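Glutathione transferase lambda1 (Populus trichocarpa, PDB 4PQH) probably acts as a glutathione-dependent thiol transferase of the monomeric, land-plant-specific Lambda class of glutathione transferases. Local coordinates at residues G26-Y31 with L82-E87; T35-Q40 with I179-P184. All coordinates share one frame; numbering follows the deposited sequence.

Contact 1: residues G26-Y31 with L82-E87; sequences GTTRLY and LEHNNE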
# COMPACT_ATOMS: atom_id res chain seq x y z
N GLY A 26 -19.88 -15.27 -1.22
CA GLY A 26 -20.34 -14.26 -0.29
C GLY A 26 -19.27 -13.76 0.66
O GLY A 26 -19.43 -12.72 1.29
N THR A 27 -18.19 -14.52 0.78
CA THR A 27 -17.05 -14.11 1.59
C THR A 27 -16.22 -13.08 0.83
O THR A 27 -16.01 -13.22 -0.38
CB THR A 27 -16.14 -15.32 1.95
OG1 THR A 27 -16.82 -16.16 2.88
CG2 THR A 27 -14.83 -14.86 2.57
N THR A 28 -15.76 -12.05 1.53
CA THR A 28 -14.87 -11.07 0.93
C THR A 28 -13.42 -11.56 1.02
O THR A 28 -12.94 -11.93 2.10
CB THR A 28 -15.02 -9.69 1.61
OG1 THR A 28 -16.37 -9.25 1.47
CG2 THR A 28 -14.09 -8.67 0.97
N ARG A 29 -12.73 -11.59 -0.12
CA ARG A 29 -11.35 -12.06 -0.17
C ARG A 29 -10.44 -11.02 -0.79
O ARG A 29 -10.76 -10.44 -1.82
CB ARG A 29 -11.26 -13.36 -0.96
CG ARG A 29 -12.01 -14.51 -0.32
CD ARG A 29 -11.91 -15.79 -1.14
NE ARG A 29 -12.61 -16.87 -0.46
CZ ARG A 29 -13.93 -17.06 -0.53
NH1 ARG A 29 -14.69 -16.25 -1.26
NH2 ARG A 29 -14.48 -18.06 0.13
N LEU A 30 -9.30 -10.79 -0.14
CA LEU A 30 -8.28 -9.91 -0.66
C LEU A 30 -7.09 -10.75 -1.11
O LEU A 30 -6.40 -11.35 -0.29
CB LEU A 30 -7.84 -8.92 0.41
CG LEU A 30 -6.63 -8.04 0.08
CD1 LEU A 30 -6.89 -7.19 -1.15
CD2 LEU A 30 -6.24 -7.18 1.27
N TYR A 31 -6.87 -10.81 -2.42
CA TYR A 31 -5.79 -11.63 -2.97
C TYR A 31 -4.51 -10.82 -2.98
O TYR A 31 -4.45 -9.73 -3.54
CB TYR A 31 -6.13 -12.14 -4.36
CG TYR A 31 -7.33 -13.06 -4.36
CD1 TYR A 31 -8.63 -12.55 -4.36
CD2 TYR A 31 -7.18 -14.44 -4.32
CE1 TYR A 31 -9.72 -13.37 -4.34
CE2 TYR A 31 -8.28 -15.29 -4.30
CZ TYR A 31 -9.55 -14.74 -4.32
OH TYR A 31 -10.67 -15.55 -4.29
N LEU A 82 -9.58 -7.65 -5.20
CA LEU A 82 -10.55 -7.76 -4.13
C LEU A 82 -11.83 -8.37 -4.67
O LEU A 82 -12.42 -7.85 -5.62
CB LEU A 82 -10.86 -6.38 -3.54
CG LEU A 82 -11.86 -6.37 -2.39
CD1 LEU A 82 -11.27 -7.02 -1.14
CD2 LEU A 82 -12.33 -4.95 -2.10
N GLU A 83 -12.22 -9.49 -4.07
CA GLU A 83 -13.47 -10.16 -4.37
C GLU A 83 -14.49 -9.71 -3.33
O GLU A 83 -14.33 -9.98 -2.14
CB GLU A 83 -13.27 -11.67 -4.28
CG GLU A 83 -14.51 -12.51 -4.46
CD GLU A 83 -14.27 -13.96 -4.10
OE1 GLU A 83 -13.09 -14.36 -4.00
OE2 GLU A 83 -15.25 -14.71 -3.90
N HIS A 84 -15.52 -9.02 -3.78
CA HIS A 84 -16.52 -8.46 -2.88
C HIS A 84 -17.81 -8.25 -3.66
O HIS A 84 -17.79 -7.68 -4.75
CB HIS A 84 -16.02 -7.13 -2.30
CG HIS A 84 -16.97 -6.49 -1.34
ND1 HIS A 84 -17.35 -7.10 -0.16
CD2 HIS A 84 -17.61 -5.30 -1.37
CE1 HIS A 84 -18.19 -6.32 0.49
NE2 HIS A 84 -18.37 -5.22 -0.22
N ASN A 85 -18.92 -8.72 -3.10
CA ASN A 85 -20.24 -8.54 -3.71
C ASN A 85 -20.29 -8.93 -5.19
O ASN A 85 -20.75 -8.14 -6.02
CB ASN A 85 -20.73 -7.10 -3.54
CG ASN A 85 -21.06 -6.77 -2.10
OD1 ASN A 85 -21.28 -7.66 -1.27
ND2 ASN A 85 -21.11 -5.48 -1.79
N ASN A 86 -19.81 -10.12 -5.50
CA ASN A 86 -19.89 -10.67 -6.86
C ASN A 86 -19.14 -9.86 -7.92
O ASN A 86 -19.54 -9.82 -9.08
CB ASN A 86 -21.35 -10.88 -7.27
CG ASN A 86 -22.13 -11.71 -6.27
OD1 ASN A 86 -21.66 -12.76 -5.83
ND2 ASN A 86 -23.31 -11.23 -5.91
N GLU A 87 -18.07 -9.21 -7.50
CA GLU A 87 -17.19 -8.53 -8.43
C GLU A 87 -15.78 -8.69 -7.92
O GLU A 87 -15.54 -8.63 -6.72
CB GLU A 87 -17.56 -7.04 -8.54
CG GLU A 87 -16.75 -6.26 -9.57
CD GLU A 87 -17.12 -4.78 -9.64
OE1 GLU A 87 -18.21 -4.41 -9.13
OE2 GLU A 87 -16.33 -3.99 -10.20
O HOH W 1 -18.58 -10.24 -0.66
O HOH W 2 -17.30 -14.01 -2.45

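Contact 2: residues T35-Q40 with I179-P184; sequences TCPYAQ and IERFQP. With GSH (glutathione), chain C.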
# COMPACT_ATOMS: atom_id res chain seq x y z
N THR A 35 4.75 -10.12 -0.08
CA THR A 35 5.83 -9.17 -0.28
C THR A 35 5.55 -8.09 -1.33
O THR A 35 6.42 -7.28 -1.62
CB THR A 35 7.14 -9.88 -0.66
OG1 THR A 35 6.91 -10.67 -1.83
CG2 THR A 35 7.61 -10.77 0.49
N CYS A 36 4.35 -8.08 -1.89
CA CYS A 36 4.01 -7.09 -2.91
C CYS A 36 3.62 -5.75 -2.28
O CYS A 36 2.66 -5.70 -1.51
CB CYS A 36 2.87 -7.60 -3.80
SG CYS A 36 2.27 -6.38 -5.02
N PRO A 37 4.33 -4.66 -2.62
CA PRO A 37 3.96 -3.38 -2.00
C PRO A 37 2.59 -2.84 -2.43
O PRO A 37 1.92 -2.17 -1.64
CB PRO A 37 5.07 -2.43 -2.45
CG PRO A 37 5.59 -3.03 -3.75
CD PRO A 37 5.45 -4.53 -3.57
N TYR A 38 2.17 -3.12 -3.66
CA TYR A 38 0.85 -2.69 -4.10
C TYR A 38 -0.23 -3.38 -3.28
O TYR A 38 -1.21 -2.75 -2.85
CB TYR A 38 0.67 -3.00 -5.59
CG TYR A 38 1.65 -2.25 -6.45
CD1 TYR A 38 1.44 -0.92 -6.77
CD2 TYR A 38 2.78 -2.88 -6.95
CE1 TYR A 38 2.34 -0.23 -7.55
CE2 TYR A 38 3.68 -2.20 -7.73
CZ TYR A 38 3.46 -0.88 -8.03
OH TYR A 38 4.37 -0.22 -8.81
N ALA A 39 -0.05 -4.67 -3.05
CA ALA A 39 -0.98 -5.44 -2.23
C ALA A 39 -0.94 -4.98 -0.77
O ALA A 39 -1.97 -4.93 -0.09
CB ALA A 39 -0.69 -6.93 -2.34
N GLN A 40 0.25 -4.63 -0.30
CA GLN A 40 0.40 -4.15 1.07
C GLN A 40 -0.44 -2.90 1.32
O GLN A 40 -0.99 -2.75 2.40
CB GLN A 40 1.86 -3.88 1.39
CG GLN A 40 2.14 -3.74 2.89
CD GLN A 40 3.56 -3.29 3.18
OE1 GLN A 40 4.37 -3.13 2.25
NE2 GLN A 40 3.87 -3.10 4.45
N ILE A 179 7.99 3.63 0.61
CA ILE A 179 9.02 4.21 1.46
C ILE A 179 9.69 3.12 2.32
O ILE A 179 10.90 3.12 2.52
CB ILE A 179 8.47 5.38 2.29
CG1 ILE A 179 8.07 6.52 1.34
CG2 ILE A 179 9.49 5.84 3.32
CD1 ILE A 179 7.44 7.72 2.02
N GLU A 180 8.89 2.14 2.76
CA GLU A 180 9.38 1.00 3.53
C GLU A 180 10.48 0.25 2.78
O GLU A 180 11.43 -0.23 3.38
CB GLU A 180 8.23 0.05 3.83
CG GLU A 180 8.61 -1.27 4.47
CD GLU A 180 7.41 -2.18 4.68
OE1 GLU A 180 6.35 -1.68 5.10
OE2 GLU A 180 7.53 -3.40 4.44
N ARG A 181 10.34 0.15 1.46
CA ARG A 181 11.32 -0.57 0.65
C ARG A 181 12.46 0.34 0.19
O ARG A 181 13.62 -0.07 0.21
CB ARG A 181 10.62 -1.22 -0.55
CG ARG A 181 9.80 -2.43 -0.15
CD ARG A 181 8.65 -2.67 -1.13
NE ARG A 181 7.93 -3.90 -0.81
CZ ARG A 181 7.04 -4.02 0.17
NH1 ARG A 181 6.76 -2.98 0.94
NH2 ARG A 181 6.44 -5.18 0.38
N PHE A 182 12.13 1.56 -0.21
CA PHE A 182 13.15 2.46 -0.76
C PHE A 182 14.14 2.93 0.29
O PHE A 182 15.32 3.11 0.00
CB PHE A 182 12.53 3.68 -1.45
CG PHE A 182 11.63 3.35 -2.62
CD1 PHE A 182 11.74 2.14 -3.29
CD2 PHE A 182 10.69 4.27 -3.05
CE1 PHE A 182 10.91 1.85 -4.38
CE2 PHE A 182 9.86 3.99 -4.12
CZ PHE A 182 9.97 2.78 -4.79
N GLN A 183 13.66 3.14 1.52
CA GLN A 183 14.54 3.65 2.56
C GLN A 183 15.77 2.76 2.83
O GLN A 183 16.90 3.23 2.71
CB GLN A 183 13.78 3.97 3.86
CG GLN A 183 14.70 4.47 4.96
CD GLN A 183 13.97 4.92 6.21
OE1 GLN A 183 12.84 4.51 6.47
NE2 GLN A 183 14.61 5.78 6.98
N PRO A 184 15.56 1.47 3.18
CA PRO A 184 16.74 0.65 3.45
C PRO A 184 17.55 0.38 2.19
O PRO A 184 18.77 0.24 2.28
CB PRO A 184 16.14 -0.66 4.00
CG PRO A 184 14.74 -0.69 3.48
CD PRO A 184 14.31 0.74 3.45
N1 GSH C . -1.02 -1.13 -10.95
CA1 GSH C . -1.17 -2.32 -10.14
C1 GSH C . -1.69 -1.89 -8.81
O11 GSH C . -1.51 -0.71 -8.44
O12 GSH C . -2.32 -2.68 -8.09
CB1 GSH C . 0.18 -3.03 -9.99
CG1 GSH C . 0.06 -4.43 -9.38
CD1 GSH C . 1.37 -5.17 -9.54
OE1 GSH C . 2.35 -4.66 -10.41
N2 GSH C . 1.56 -6.30 -8.85
CA2 GSH C . 2.70 -7.14 -9.19
C2 GSH C . 2.26 -8.45 -9.78
O2 GSH C . 1.03 -9.01 -9.42
CB2 GSH C . 3.55 -7.46 -7.98
SG2 GSH C . 4.57 -6.07 -7.39
N3 GSH C . 3.08 -9.05 -10.64
CA3 GSH C . 2.72 -10.35 -11.17
C3 GSH C . 2.70 -10.36 -12.68
O31 GSH C . 2.53 -11.43 -13.30
O32 GSH C . 2.84 -9.29 -13.32

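Contact 1: residues G26-Y31 with L82-E87
Glu83 and Arg29 face each other as an antiparallel hydrogen-bonded pair, and both backbone bonds of the pair are made: Glu83 N to Arg29 O at 2.8 Å, and Arg29 N to Glu83 O at 3.0 Å. Two CA-H...O contacts run beside them, from Thr28 CA to Glu83 O and from Leu82 CA to Arg29 O.

The polar side chains on the Arg29 and Glu83 face centre on one carboxylate. With CG anti to the backbone N (chi1 175°), Glu83 extends alongside Arg29, pointing the same way. Its OE1 accepts from Tyr31 OH at 2.7 Å, with ring and carboxylate nearly coplanar, 13° apart. In the Arg29 conformer described, one of two, Glu83 OE2 forms a salt bridge with Arg29 NH1 at 3.1 Å, its hydrogen bond weak and bent to 120°; this NH1 has a second anionic partner in Asp25. OE2 also accepts a hydrogen bond from Phe24 N. An alanine at Glu83 would probably leave Tyr31 OH without this acceptor and Arg29 with one counter-charge fewer, in a buried setting.

The strands, 28-32 and 81-84, are the inner two of the four-stranded mixed sheet (order 55-59, 28-32, 81-84, 87-90) in the thioredoxin-like N-terminal domain of the GST fold. Their short segments run nearly antiparallel, with axes 4.8 Å from each other.

Apolar contact belongs to the other face, where Leu30 and Leu82 form the non-hydrogen-bonded pair. Leu82 CD1 lies 4.2 Å from Leu30 CB and 3.9 Å from Thr28 CG2; helix 92-102 packs on Leu82 through Leu95, Tyr98 and Ile99.

A last polar link joins Thr28 OG1 to His84 ND1 at 2.9 Å, the hydroxyl lying in the imidazole plane at the ring's edge.

Contact 2: residues T35-Q40 with I179-P184
Arg181 and Pro37 cross at about a right angle: Pro37 CB sits over one face of the guanidinium, 3.5 Å above its plane and offset toward the rim. Around the edge of that same flat group, two oxygens of the 35-40 segment are held. NH2 donates to Thr35 O at 2.9 Å, reaching the carbonyl from well above its plane, whereas NH1 meets Gln40 OE1 at 2.7 Å within the plane of the amide. The Gln40 and Arg181 chains slide past each other in opposite directions, their flat ends turned 59° apart.

In Gln40, CG is anti to the backbone N (chi1 -165°) and the chain extended beyond it, carrying the amide toward helix 170-190. There NE2 donates to Glu180 OE1 at 2.9 Å, on the syn side of a carboxylate turned 72° from the amide. Tyr214 OH also binds Glu180 OE1, and Thr217 OG1 bonds Gln40 NE2.

Cys36 N-caps the helix, its SG accepting from Ala39 N and lying 3.3 Å from glutathione SG2.

The contact thus joins the start of helix 37-48, just after strand 28-32 in the thioredoxin-like domain, to helix 170-190 of the all-helical domain, where Pro177 and Phe178 pack on Pro37.

Contact 1 is buried within one domain, while contact 2 is partly buried and spans the two domains, nearer the centre of the chain; their centres lie about 24 Å apart. They share no element, yet strand 28-32 of contact 1 is followed in the chain by helix 37-48 of contact 2. Paired backbones define contact 1, with a charged cluster on one face of the sheet and leucines on the other. In contact 2, by contrast, every hydrogen bond across the segments involves side chains. The buried surface is 389 Å² in contact 1 and 221 Å² in contact 2. Glutathione lies beside the Cys36 end of contact 2 and about 9 Å from the Tyr31 side chain of contact 1.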